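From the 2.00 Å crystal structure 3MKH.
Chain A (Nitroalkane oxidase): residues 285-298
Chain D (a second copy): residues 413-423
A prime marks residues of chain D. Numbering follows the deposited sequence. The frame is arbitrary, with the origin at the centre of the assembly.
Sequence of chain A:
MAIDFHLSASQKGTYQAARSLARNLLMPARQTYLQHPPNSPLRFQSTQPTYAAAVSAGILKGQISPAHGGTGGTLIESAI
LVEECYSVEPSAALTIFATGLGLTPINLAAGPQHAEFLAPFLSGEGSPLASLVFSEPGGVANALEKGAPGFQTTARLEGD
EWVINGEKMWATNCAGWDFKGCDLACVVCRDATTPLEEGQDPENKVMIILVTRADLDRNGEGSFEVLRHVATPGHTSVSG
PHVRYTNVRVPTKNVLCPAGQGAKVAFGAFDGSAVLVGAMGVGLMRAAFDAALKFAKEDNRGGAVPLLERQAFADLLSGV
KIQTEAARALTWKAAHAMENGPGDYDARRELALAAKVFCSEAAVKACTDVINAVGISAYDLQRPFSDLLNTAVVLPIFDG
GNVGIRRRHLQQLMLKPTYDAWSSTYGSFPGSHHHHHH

Chain A (285-298) MRAAFDAALKFAKE
Chain D (413-423) LMLKPTYDAWS

Residues 285-298 of chain A are helical throughout (phi/psi near -60/-45, relaxing at Lys297 and Glu298), with i to i+4 bonds such as Leu293 N to Phe289 O, 2.9 Å. Against this rod chain D leaves a helix that began earlier in the chain, then makes two type I turns, Lys416′ to Tyr419′ and Asp420′ to Ser423′; the second is tied by Ser423′ OG donating to Asp420′ O (2.9 Å). The turns lie along the helix: CA-CA distances are 8.7 Å for Arg286-Trp422′, 8.0 Å for Asp290-Ala421′, 8.7 Å for Leu293-Met414′ and 8.3 Å for Lys297-Leu415′. Together the stretches bury 440 Å².

There are two polar anchors. Trp422′ (chi1 -45°, chi2 104°) has the largest covered area, 99 Å², and its NE1 donates to Asp290 OD1 at 2.9 Å and 153°; the acid (chi1 m) meets the indole at its edge, where the N-H points. Lys297 (m, t, t, chi4 -107°) reaches out so that NZ donates to Met414′ O at 2.8 Å. NZ also donates to two waters, each at 2.9 Å; one donates to Tyr419′ O (2.8 Å), the other to Leu415′ O (2.7 Å). A long, flexible amine suits this cluster of carbonyls.

Apolar packing comes from Phe289 and Leu293, both buried, with CA-to-CB toward chain D. Phe289 (chi1 t, chi2 89°) places CE2 3.7 Å from Ala421′ CB and CD2 3.7 Å from Trp422′ CZ2, and Met414′ SD sits at its ring edge, 4.4 Å from Phe289 CZ. Leu293 (t, p) sets CD2 3.7 Å from Tyr419′ CE2, at the ring edge of Tyr419′ (chi1 t). Apolar side chains suit these surroundings.

Over the indole face, Arg286 (chi1 167°, chi2 142°, chi3 73°, chi4 81°) holds CD 3.4 Å from the five-membered ring centroid of Trp422′, 14° off the normal, a CH-pi contact; the guanidinium of Arg286 bonds elsewhere in the structure.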

# COMPACT_ATOMS: atom_id res chain seq x y z
N MET A 285 6.14 -2.32 17.27
CA MET A 285 5.92 -3.41 16.32
C MET A 285 6.15 -4.74 17.00
O MET A 285 5.35 -5.67 16.87
CB MET A 285 6.81 -3.25 15.09
CG MET A 285 6.45 -2.00 14.27
SD MET A 285 7.60 -1.61 12.94
CE MET A 285 7.20 -2.91 11.78
N ARG A 286 7.25 -4.83 17.73
CA ARG A 286 7.55 -6.01 18.54
C ARG A 286 6.39 -6.29 19.51
O ARG A 286 5.92 -7.42 19.62
CB ARG A 286 8.87 -5.80 19.31
CG ARG A 286 9.09 -6.81 20.41
CD ARG A 286 10.56 -7.22 20.49
NE ARG A 286 11.46 -6.22 21.05
CZ ARG A 286 11.62 -6.00 22.35
NH1 ARG A 286 10.89 -6.67 23.23
NH2 ARG A 286 12.50 -5.10 22.77
N ALA A 287 5.93 -5.26 20.22
CA ALA A 287 4.83 -5.47 21.17
C ALA A 287 3.56 -5.95 20.46
O ALA A 287 2.86 -6.82 20.97
CB ALA A 287 4.53 -4.19 21.98
N ALA A 288 3.25 -5.38 19.31
CA ALA A 288 2.04 -5.76 18.58
C ALA A 288 2.17 -7.20 18.08
O ALA A 288 1.24 -8.01 18.22
CB ALA A 288 1.78 -4.80 17.42
N PHE A 289 3.32 -7.53 17.51
CA PHE A 289 3.57 -8.89 17.05
C PHE A 289 3.46 -9.89 18.21
O PHE A 289 2.78 -10.91 18.10
CB PHE A 289 4.95 -9.01 16.40
CG PHE A 289 5.28 -10.41 15.99
CD1 PHE A 289 4.93 -10.88 14.72
CD2 PHE A 289 5.92 -11.28 16.86
CE1 PHE A 289 5.22 -12.19 14.33
CE2 PHE A 289 6.22 -12.58 16.49
CZ PHE A 289 5.87 -13.03 15.22
N ASP A 290 4.13 -9.59 19.33
CA ASP A 290 4.09 -10.47 20.49
C ASP A 290 2.69 -10.70 21.04
O ASP A 290 2.33 -11.82 21.39
CB ASP A 290 4.97 -9.92 21.62
CG ASP A 290 6.47 -10.10 21.35
OD1 ASP A 290 6.85 -10.77 20.36
OD2 ASP A 290 7.26 -9.56 22.13
N ALA A 291 1.90 -9.62 21.14
CA ALA A 291 0.55 -9.74 21.67
C ALA A 291 -0.37 -10.56 20.75
O ALA A 291 -1.20 -11.35 21.21
CB ALA A 291 -0.04 -8.35 21.95
N ALA A 292 -0.23 -10.37 19.44
CA ALA A 292 -1.01 -11.15 18.47
C ALA A 292 -0.61 -12.63 18.45
O ALA A 292 -1.47 -13.52 18.38
CB ALA A 292 -0.88 -10.54 17.06
N LEU A 293 0.69 -12.89 18.52
CA LEU A 293 1.20 -14.26 18.56
C LEU A 293 0.72 -14.95 19.82
O LEU A 293 0.32 -16.11 19.79
CB LEU A 293 2.74 -14.27 18.49
CG LEU A 293 3.42 -15.63 18.30
CD1 LEU A 293 3.07 -16.22 16.95
CD2 LEU A 293 4.93 -15.48 18.43
N LYS A 294 0.75 -14.23 20.94
CA LYS A 294 0.25 -14.76 22.20
C LYS A 294 -1.23 -15.13 22.10
O LYS A 294 -1.65 -16.22 22.52
CB LYS A 294 0.45 -13.73 23.31
CG LYS A 294 0.08 -14.22 24.72
CD LYS A 294 0.60 -13.23 25.77
CE LYS A 294 0.66 -13.84 27.17
NZ LYS A 294 -0.70 -14.17 27.69
N PHE A 295 -2.03 -14.22 21.55
CA PHE A 295 -3.45 -14.46 21.33
C PHE A 295 -3.64 -15.69 20.43
O PHE A 295 -4.45 -16.56 20.73
CB PHE A 295 -4.07 -13.19 20.72
CG PHE A 295 -5.52 -13.33 20.34
CD1 PHE A 295 -5.88 -13.71 19.06
CD2 PHE A 295 -6.51 -13.02 21.25
CE1 PHE A 295 -7.22 -13.82 18.70
CE2 PHE A 295 -7.84 -13.11 20.90
CZ PHE A 295 -8.19 -13.51 19.62
N ALA A 296 -2.88 -15.78 19.35
CA ALA A 296 -3.01 -16.91 18.43
C ALA A 296 -2.63 -18.24 19.06
O ALA A 296 -3.28 -19.27 18.81
CB ALA A 296 -2.18 -16.68 17.19
N LYS A 297 -1.57 -18.25 19.86
CA LYS A 297 -1.10 -19.51 20.43
C LYS A 297 -2.00 -20.02 21.55
O LYS A 297 -1.95 -21.19 21.91
CB LYS A 297 0.37 -19.41 20.86
CG LYS A 297 1.34 -19.32 19.65
CD LYS A 297 2.83 -19.42 20.03
CE LYS A 297 3.75 -19.39 18.79
NZ LYS A 297 4.39 -20.70 18.41
N GLU A 298 -2.87 -19.16 22.07
CA GLU A 298 -3.76 -19.58 23.15
C GLU A 298 -5.25 -19.53 22.77
O GLU A 298 -6.10 -19.92 23.58
CB GLU A 298 -3.52 -18.75 24.40
CG GLU A 298 -4.26 -17.43 24.41
CD GLU A 298 -3.93 -16.57 25.64
OE1 GLU A 298 -2.79 -16.65 26.16
OE2 GLU A 298 -4.83 -15.82 26.08
N LEU D 413 7.22 -22.23 10.53
CA LEU D 413 8.21 -21.80 11.52
C LEU D 413 7.51 -21.31 12.77
O LEU D 413 7.84 -21.74 13.88
CB LEU D 413 9.08 -20.67 10.95
CG LEU D 413 10.13 -21.12 9.95
CD1 LEU D 413 10.79 -19.93 9.29
CD2 LEU D 413 11.15 -22.02 10.63
N MET D 414 6.55 -20.42 12.58
CA MET D 414 5.86 -19.78 13.70
C MET D 414 5.00 -20.77 14.48
O MET D 414 4.72 -20.56 15.65
CB MET D 414 4.99 -18.61 13.23
CG MET D 414 5.73 -17.40 12.67
SD MET D 414 4.58 -16.04 12.30
CE MET D 414 3.83 -16.63 10.78
N LEU D 415 4.56 -21.83 13.82
CA LEU D 415 3.70 -22.83 14.46
C LEU D 415 4.45 -23.75 15.42
O LEU D 415 3.86 -24.36 16.31
CB LEU D 415 2.99 -23.67 13.40
CG LEU D 415 1.65 -23.16 12.87
CD1 LEU D 415 1.26 -23.91 11.60
CD2 LEU D 415 0.58 -23.31 13.94
N LYS D 416 5.76 -23.86 15.24
CA LYS D 416 6.57 -24.71 16.10
C LYS D 416 6.57 -24.21 17.55
O LYS D 416 6.70 -23.01 17.80
CB LYS D 416 8.00 -24.79 15.58
CG LYS D 416 8.12 -25.45 14.22
CD LYS D 416 9.55 -25.85 13.94
CE LYS D 416 9.69 -26.41 12.54
NZ LYS D 416 11.09 -26.82 12.27
N PRO D 417 6.41 -25.13 18.51
CA PRO D 417 6.39 -24.74 19.92
C PRO D 417 7.72 -24.14 20.34
O PRO D 417 7.79 -23.44 21.34
CB PRO D 417 6.16 -26.08 20.65
CG PRO D 417 5.54 -26.97 19.61
CD PRO D 417 6.18 -26.57 18.32
N THR D 418 8.77 -24.40 19.56
CA THR D 418 10.08 -23.87 19.88
C THR D 418 10.34 -22.49 19.27
O THR D 418 11.39 -21.90 19.50
CB THR D 418 11.21 -24.83 19.46
OG1 THR D 418 11.07 -25.15 18.07
CG2 THR D 418 11.15 -26.11 20.29
N TYR D 419 9.39 -21.98 18.49
CA TYR D 419 9.54 -20.65 17.89
C TYR D 419 9.87 -19.63 18.97
O TYR D 419 9.21 -19.58 20.02
CB TYR D 419 8.25 -20.26 17.14
CG TYR D 419 8.34 -18.92 16.42
CD1 TYR D 419 9.14 -18.77 15.29
CD2 TYR D 419 7.62 -17.82 16.87
CE1 TYR D 419 9.23 -17.55 14.64
CE2 TYR D 419 7.70 -16.60 16.22
CZ TYR D 419 8.49 -16.46 15.10
OH TYR D 419 8.56 -15.25 14.46
N ASP D 420 10.89 -18.82 18.72
CA ASP D 420 11.35 -17.81 19.67
C ASP D 420 11.58 -16.53 18.89
O ASP D 420 12.66 -16.31 18.34
CB ASP D 420 12.64 -18.27 20.37
CG ASP D 420 13.03 -17.36 21.54
OD1 ASP D 420 12.32 -16.38 21.81
OD2 ASP D 420 14.06 -17.65 22.20
N ALA D 421 10.55 -15.68 18.86
CA ALA D 421 10.48 -14.59 17.89
C ALA D 421 11.76 -13.80 17.66
O ALA D 421 12.21 -13.65 16.51
CB ALA D 421 9.32 -13.64 18.24
N TRP D 422 12.36 -13.27 18.72
CA TRP D 422 13.46 -12.33 18.54
C TRP D 422 14.84 -12.93 18.81
O TRP D 422 15.84 -12.21 18.90
CB TRP D 422 13.22 -11.08 19.40
CG TRP D 422 11.81 -10.63 19.26
CD1 TRP D 422 10.80 -10.80 20.17
CD2 TRP D 422 11.22 -10.03 18.11
NE1 TRP D 422 9.62 -10.29 19.66
CE2 TRP D 422 9.85 -9.81 18.40
CE3 TRP D 422 11.73 -9.62 16.86
CZ2 TRP D 422 8.98 -9.22 17.49
CZ3 TRP D 422 10.86 -9.02 15.96
CH2 TRP D 422 9.50 -8.83 16.28
N SER D 423 14.90 -14.26 18.89
CA SER D 423 16.14 -14.95 19.21
C SER D 423 17.24 -14.71 18.17
O SER D 423 18.43 -14.77 18.49
CB SER D 423 15.89 -16.46 19.37
OG SER D 423 15.44 -17.02 18.14
O HOH W 1 6.52 -20.27 20.29
O HOH W 2 2.60 -22.95 18.25